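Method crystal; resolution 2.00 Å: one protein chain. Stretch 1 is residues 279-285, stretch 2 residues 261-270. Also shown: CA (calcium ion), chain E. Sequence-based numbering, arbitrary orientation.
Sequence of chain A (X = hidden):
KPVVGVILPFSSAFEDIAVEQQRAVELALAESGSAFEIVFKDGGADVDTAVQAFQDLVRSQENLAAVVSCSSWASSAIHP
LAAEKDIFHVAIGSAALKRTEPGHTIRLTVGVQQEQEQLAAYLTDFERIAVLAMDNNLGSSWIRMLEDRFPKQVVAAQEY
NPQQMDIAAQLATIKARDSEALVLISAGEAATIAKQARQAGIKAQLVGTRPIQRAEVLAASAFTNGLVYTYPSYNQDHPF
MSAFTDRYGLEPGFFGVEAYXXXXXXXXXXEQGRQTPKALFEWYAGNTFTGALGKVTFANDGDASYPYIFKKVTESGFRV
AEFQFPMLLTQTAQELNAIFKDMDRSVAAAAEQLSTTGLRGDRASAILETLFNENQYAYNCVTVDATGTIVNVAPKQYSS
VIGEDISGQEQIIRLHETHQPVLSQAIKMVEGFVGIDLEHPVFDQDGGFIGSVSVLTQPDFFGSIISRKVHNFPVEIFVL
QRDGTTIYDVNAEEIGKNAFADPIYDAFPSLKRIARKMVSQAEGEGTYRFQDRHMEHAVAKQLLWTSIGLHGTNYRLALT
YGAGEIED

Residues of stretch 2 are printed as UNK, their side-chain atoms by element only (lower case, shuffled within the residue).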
ATOM      1  N   ALA A 279     -27.143  13.949   2.582  1.00 42.84           N
ATOM      2  CA  ALA A 279     -27.299  13.535   1.187  1.00 45.44           C
ATOM      3  C   ALA A 279     -25.961  13.727   0.456  1.00 41.92           C
ATOM      4  O   ALA A 279     -25.570  12.931  -0.400  1.00 38.77           O
ATOM      5  CB  ALA A 279     -28.405  14.321   0.512  1.00 48.71           C
ATOM      6  N   LEU A 280     -25.267  14.792   0.803  1.00 42.16           N
ATOM      7  CA  LEU A 280     -24.004  15.102   0.150  1.00 37.34           C
ATOM      8  C   LEU A 280     -22.944  14.086   0.552  1.00 36.55           C
ATOM      9  O   LEU A 280     -22.165  13.643  -0.286  1.00 39.80           O
ATOM     10  CB  LEU A 280     -23.584  16.528   0.471  1.00 38.03           C
ATOM     11  CG  LEU A 280     -24.328  17.539  -0.380  1.00 39.64           C
ATOM     12  CD1 LEU A 280     -24.155  18.925   0.140  1.00 43.43           C
ATOM     13  CD2 LEU A 280     -23.896  17.468  -1.819  1.00 41.86           C
ATOM     14  N   PHE A 281     -22.919  13.711   1.828  1.00 45.23           N
ATOM     15  CA  PHE A 281     -22.015  12.668   2.301  1.00 40.59           C
ATOM     16  C   PHE A 281     -22.311  11.329   1.586  1.00 41.95           C
ATOM     17  O   PHE A 281     -21.395  10.681   1.059  1.00 39.79           O
ATOM     18  CB  PHE A 281     -22.120  12.545   3.831  1.00 37.76           C
ATOM     19  CG  PHE A 281     -21.052  11.693   4.475  1.00 44.47           C
ATOM     20  CD1 PHE A 281     -21.155  10.315   4.481  1.00 39.98           C
ATOM     21  CD2 PHE A 281     -19.968  12.283   5.122  1.00 37.37           C
ATOM     22  CE1 PHE A 281     -20.192   9.539   5.078  1.00 41.61           C
ATOM     23  CE2 PHE A 281     -18.996  11.511   5.724  1.00 39.45           C
ATOM     24  CZ  PHE A 281     -19.095  10.143   5.706  1.00 40.09           C
ATOM     25  N   GLU A 282     -23.581  10.942   1.509  1.00 40.40           N
ATOM     26  CA  GLU A 282     -23.940   9.679   0.869  1.00 38.57           C
ATOM     27  C   GLU A 282     -23.617   9.666  -0.642  1.00 34.52           C
ATOM     28  O   GLU A 282     -23.354   8.612  -1.251  1.00 33.93           O
ATOM     29  CB  GLU A 282     -25.444   9.369   1.085  1.00 42.56           C
ATOM     30  CG  GLU A 282     -25.878   8.061   0.418  1.00 40.71           C
ATOM     31  CD  GLU A 282     -25.148   6.840   0.968  1.00 41.31           C
ATOM     32  OE1 GLU A 282     -25.256   6.632   2.200  1.00 45.78           O
ATOM     33  OE2 GLU A 282     -24.440   6.119   0.200  1.00 45.70           O
ATOM     34  N   TRP A 283     -23.665  10.832  -1.252  1.00 36.02           N
ATOM     35  CA  TRP A 283     -23.245  10.958  -2.636  1.00 33.03           C
ATOM     36  C   TRP A 283     -21.867  10.361  -2.854  1.00 40.55           C
ATOM     37  O   TRP A 283     -21.586   9.731  -3.886  1.00 42.44           O
ATOM     38  CB  TRP A 283     -23.220  12.428  -3.029  1.00 32.94           C
ATOM     39  CG  TRP A 283     -22.850  12.624  -4.422  1.00 35.45           C
ATOM     40  CD1 TRP A 283     -21.596  12.826  -4.922  1.00 34.59           C
ATOM     41  CD2 TRP A 283     -23.743  12.605  -5.540  1.00 35.62           C
ATOM     42  NE1 TRP A 283     -21.653  12.949  -6.288  1.00 42.99           N
ATOM     43  CE2 TRP A 283     -22.955  12.811  -6.696  1.00 45.71           C
ATOM     44  CE3 TRP A 283     -25.124  12.437  -5.678  1.00 42.59           C
ATOM     45  CZ2 TRP A 283     -23.505  12.869  -7.953  1.00 44.99           C
ATOM     46  CZ3 TRP A 283     -25.675  12.497  -6.942  1.00 43.00           C
ATOM     47  CH2 TRP A 283     -24.860  12.702  -8.062  1.00 41.32           C
ATOM     48  N   TYR A 284     -20.987  10.610  -1.891  1.00 33.66           N
ATOM     49  CA  TYR A 284     -19.608  10.144  -2.006  1.00 37.26           C
ATOM     50  C   TYR A 284     -19.396   8.776  -1.362  1.00 38.96           C
ATOM     51  O   TYR A 284     -18.753   7.913  -1.956  1.00 31.18           O
ATOM     52  CB  TYR A 284     -18.673  11.197  -1.396  1.00 39.88           C
ATOM     53  CG  TYR A 284     -18.516  12.425  -2.266  1.00 31.77           C
ATOM     54  CD1 TYR A 284     -17.617  12.445  -3.323  1.00 36.61           C
ATOM     55  CD2 TYR A 284     -19.228  13.580  -1.988  1.00 28.72           C
ATOM     56  CE1 TYR A 284     -17.486  13.569  -4.130  1.00 30.79           C
ATOM     57  CE2 TYR A 284     -19.100  14.697  -2.753  1.00 36.99           C
ATOM     58  CZ  TYR A 284     -18.225  14.698  -3.827  1.00 33.67           C
ATOM     59  OH  TYR A 284     -18.106  15.846  -4.545  1.00 34.17           O
ATOM     60  N   ALA A 285     -19.963   8.570  -0.166  1.00 40.28           N
ATOM     61  CA  ALA A 285     -19.651   7.405   0.649  1.00 34.64           C
ATOM     62  C   ALA A 285     -20.026   6.119  -0.085  1.00 43.04           C
ATOM     63  O   ALA A 285     -21.173   5.953  -0.497  1.00 37.72           O
ATOM     64  CB  ALA A 285     -20.397   7.491   2.032  1.00 35.80           C
ATOM     65  N   UNK A 261     -11.268  17.284  -9.457  1.00 40.37           N
ATOM     66  CA  UNK A 261     -12.238  16.197  -9.255  1.00 32.46           C
ATOM     67  C   UNK A 261     -13.275  16.511  -8.178  1.00 36.61           C
ATOM     68  O   UNK A 261     -14.443  16.072  -8.275  1.00 37.85           O
ATOM     69  o   UNK A 261     -11.037  14.738 -11.226  1.00 41.44           O
ATOM     70  o   UNK A 261     -10.402  13.074  -9.921  1.00 43.10           O
ATOM     71  c   UNK A 261     -10.961  14.182 -10.107  1.00 40.91           C
ATOM     72  c   UNK A 261     -11.566  14.876  -8.906  1.00 34.72           C
ATOM     73  N   UNK A 262     -12.889  17.265  -7.169  1.00 38.94           N
ATOM     74  CA  UNK A 262     -13.868  17.730  -6.206  1.00 37.27           C
ATOM     75  C   UNK A 262     -14.941  18.576  -6.875  1.00 34.95           C
ATOM     76  O   UNK A 262     -16.123  18.387  -6.604  1.00 35.55           O
ATOM     77  c   UNK A 262     -13.560  20.190  -3.319  1.00 49.55           C
ATOM     78  c   UNK A 262     -13.222  18.555  -5.114  1.00 31.82           C
ATOM     79  c   UNK A 262     -15.175  18.389  -3.615  1.00 43.85           C
ATOM     80  c   UNK A 262     -14.261  19.356  -4.310  1.00 41.29           C
ATOM     81  N   UNK A 263     -14.544  19.546  -7.705  1.00 38.50           N
ATOM     82  CA  UNK A 263     -15.562  20.402  -8.356  1.00 33.35           C
ATOM     83  C   UNK A 263     -16.437  19.629  -9.278  1.00 38.96           C
ATOM     84  O   UNK A 263     -17.643  19.879  -9.329  1.00 45.20           O
ATOM     85  c   UNK A 263     -14.955  21.577  -9.116  1.00 40.76           C
ATOM     86  s   UNK A 263     -14.036  22.632  -8.046  1.00 53.27           S
ATOM     87  N   UNK A 264     -15.853  18.704 -10.025  1.00 45.52           N
ATOM     88  CA  UNK A 264     -16.623  17.919 -11.002  1.00 44.07           C
ATOM     89  C   UNK A 264     -17.735  17.137 -10.309  1.00 44.73           C
ATOM     90  O   UNK A 264     -18.897  17.151 -10.720  1.00 46.13           O
ATOM     91  c   UNK A 264     -15.676  16.949 -11.764  1.00 40.59           C
ATOM     92  o   UNK A 264     -14.847  17.727 -12.636  1.00 51.51           O
ATOM     93  c   UNK A 264     -16.437  15.911 -12.555  1.00 55.10           C
ATOM     94  N   UNK A 265     -17.366  16.455  -9.233  1.00 41.42           N
ATOM     95  CA  UNK A 265     -18.292  15.546  -8.598  1.00 40.81           C
ATOM     96  C   UNK A 265     -19.286  16.309  -7.723  1.00 43.87           C
ATOM     97  O   UNK A 265     -20.449  15.940  -7.680  1.00 42.71           O
ATOM     98  o   UNK A 265     -16.729  15.101  -6.789  1.00 34.83           O
ATOM     99  c   UNK A 265     -17.539  14.481  -7.801  1.00 39.39           C
ATOM    100  c   UNK A 265     -16.674  13.671  -8.772  1.00 43.96           C
ATOM    101  N   UNK A 266     -18.846  17.372  -7.052  1.00 44.55           N
ATOM    102  CA  UNK A 266     -19.743  18.171  -6.239  1.00 44.05           C
ATOM    103  C   UNK A 266     -20.774  18.907  -7.092  1.00 41.34           C
ATOM    104  O   UNK A 266     -21.910  19.075  -6.675  1.00 40.41           O
ATOM    105  c   UNK A 266     -18.965  19.180  -5.393  1.00 43.25           C
ATOM    106  c   UNK A 266     -20.336  18.971  -3.300  1.00 43.05           C
ATOM    107  c   UNK A 266     -18.801  20.909  -3.574  1.00 46.31           C
ATOM    108  c   UNK A 266     -19.741  19.933  -4.308  1.00 43.57           C
ATOM    109  N   UNK A 267     -20.347  19.390  -8.251  1.00 38.98           N
ATOM    110  CA  UNK A 267     -21.245  19.985  -9.227  1.00 41.16           C
ATOM    111  C   UNK A 267     -22.368  19.026  -9.575  1.00 42.65           C
ATOM    112  O   UNK A 267     -23.533  19.422  -9.624  1.00 40.04           O
ATOM    113  o   UNK A 267     -19.862  21.581 -10.398  1.00 65.48           O
ATOM    114  c   UNK A 267     -20.520  20.353 -10.517  1.00 50.25           C
ATOM    115  N   UNK A 268     -22.003  17.769  -9.836  1.00 42.00           N
ATOM    116  CA  UNK A 268     -22.981  16.767 -10.253  1.00 43.84           C
ATOM    117  C   UNK A 268     -23.908  16.518  -9.064  1.00 42.76           C
ATOM    118  O   UNK A 268     -25.116  16.458  -9.251  1.00 47.41           O
ATOM    119  c   UNK A 268     -21.639  15.495 -12.138  1.00 55.87           C
ATOM    120  n   UNK A 268     -20.576  13.221 -11.788  1.00 71.51           N
ATOM    121  c   UNK A 268     -20.358  14.585 -12.279  1.00 59.03           C
ATOM    122  n   UNK A 268     -19.984  11.127 -11.053  1.00 70.91           N
ATOM    123  n   UNK A 268     -18.336  12.624 -11.648  1.00 63.78           N
ATOM    124  c   UNK A 268     -22.308  15.459 -10.732  1.00 40.62           C
ATOM    125  c   UNK A 268     -19.621  12.334 -11.493  1.00 57.61           C
ATOM    126  N   UNK A 269     -23.359  16.426  -7.839  1.00 38.62           N
ATOM    127  CA  UNK A 269     -24.205  16.244  -6.645  1.00 42.88           C
ATOM    128  C   UNK A 269     -25.207  17.385  -6.457  1.00 40.81           C
ATOM    129  O   UNK A 269     -26.349  17.144  -6.118  1.00 49.30           O
ATOM    130  c   UNK A 269     -23.338  16.095  -5.354  1.00 37.24           C
ATOM    131  N   UNK A 270     -24.796  18.629  -6.665  1.00 45.70           N
ATOM    132  CA  UNK A 270     -25.700  19.734  -6.369  1.00 47.97           C
ATOM    133  C   UNK A 270     -26.785  19.863  -7.466  1.00 56.97           C
ATOM    134  O   UNK A 270     -27.916  20.243  -7.161  1.00 65.76           O
ATOM    135  c   UNK A 270     -23.084  22.251  -4.802  1.00 43.90           C
ATOM    136  c   UNK A 270     -24.841  20.935  -3.676  1.00 47.33           C
ATOM    137  c   UNK A 270     -24.905  21.029  -6.162  1.00 43.57           C
ATOM    138  c   UNK A 270     -23.991  21.017  -4.908  1.00 46.52           C
TER
HETATM  139 CA    CA E 604     -23.165   6.426  -1.753  1.00 38.44          CA

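Position 261 carries two carbons, the second holding two oxygens, and reaches nothing on stretch 1: a short carboxylate, Asp-261, whose oxygens are hydrogen-bonded elsewhere in the structure. Position 262 has four carbons forked at the second, and one end carbon makes a marginal contact with the Tyr-284 hydroxyl. It is Leu-262, and its CD1 lies 4.0 Å from Tyr-284 OH.

At 263 one carbon is followed by a sulfur, so the residue is Cys-263; its CA-to-CB bond points away from stretch 1. Position 264 has a first carbon bearing one oxygen and one carbon, the branching of Thr-264, directed sideways and out of contact.

Position 265 repeats that branching, but here the CA-to-CB bond points toward stretch 1 and the oxygen meets the Tyr-284 hydroxyl. This is Thr-265. Tyr-284 OH donates to Thr-265 OG1 at 2.7 Å, near the plane of the tyrosine ring, while Thr-265 OG1 donates to Asp-261 O at 2.9 Å. The threonine thus accepts from one helix and donates to its own, with chi1 in p.

Position 266 has four carbons forked at the second, and one end carbon packs against Leu-280; it is Leu-266. Its CD1 is 4.1 Å from Leu-280 CD2. Its backbone N lies 3.0 Å from Tyr-284 OH, but at a poor angle for a hydrogen bond; that N instead donates to Leu-262 O at 2.9 Å.

One carbon and one oxygen at 267 make Ser-267, which points away and returns its OG to Cys-263 O at 3.0 Å. At 268, three carbons, a nitrogen, then a carbon with two more nitrogens form an exposed chain whose first carbon meets the Trp-283 ring: Arg-268, with CB 4.0 Å from Trp-283 CZ2.

Position 269 has a single carbon, placed over a face of Trp-283: Ala-269. Its CB stands 3.4 Å from the centroid of the indole five-membered ring, defined by CG, CD1, NE1, CE2 and CD2, and 6° off the ring normal, a CH-pi contact. The 6.7 Å between Ala-269 CA and Trp-283 CA shows how near the backbones come here. Position 270 has four carbons forked at the second; its CA-to-CB bond points away, yet one end carbon reaches Leu-280. It is Leu-270, with CD2 4.0 Å from Leu-280 CD2.

The helices cross at 127°, with 385 Å² buried in total. The rule is a small residue under a large ring: Ala-269 receives the indole and also touches Leu-280 CD2 through its CB at 3.8 Å. One turn earlier, Thr-265 supplies the polar anchor for Tyr-284, and Leu-266 and Leu-270 pack against the CD2 methyl of Leu-280, beside Ala-269 CB.

Stretch 2 261-270: DLCTTLSRAL
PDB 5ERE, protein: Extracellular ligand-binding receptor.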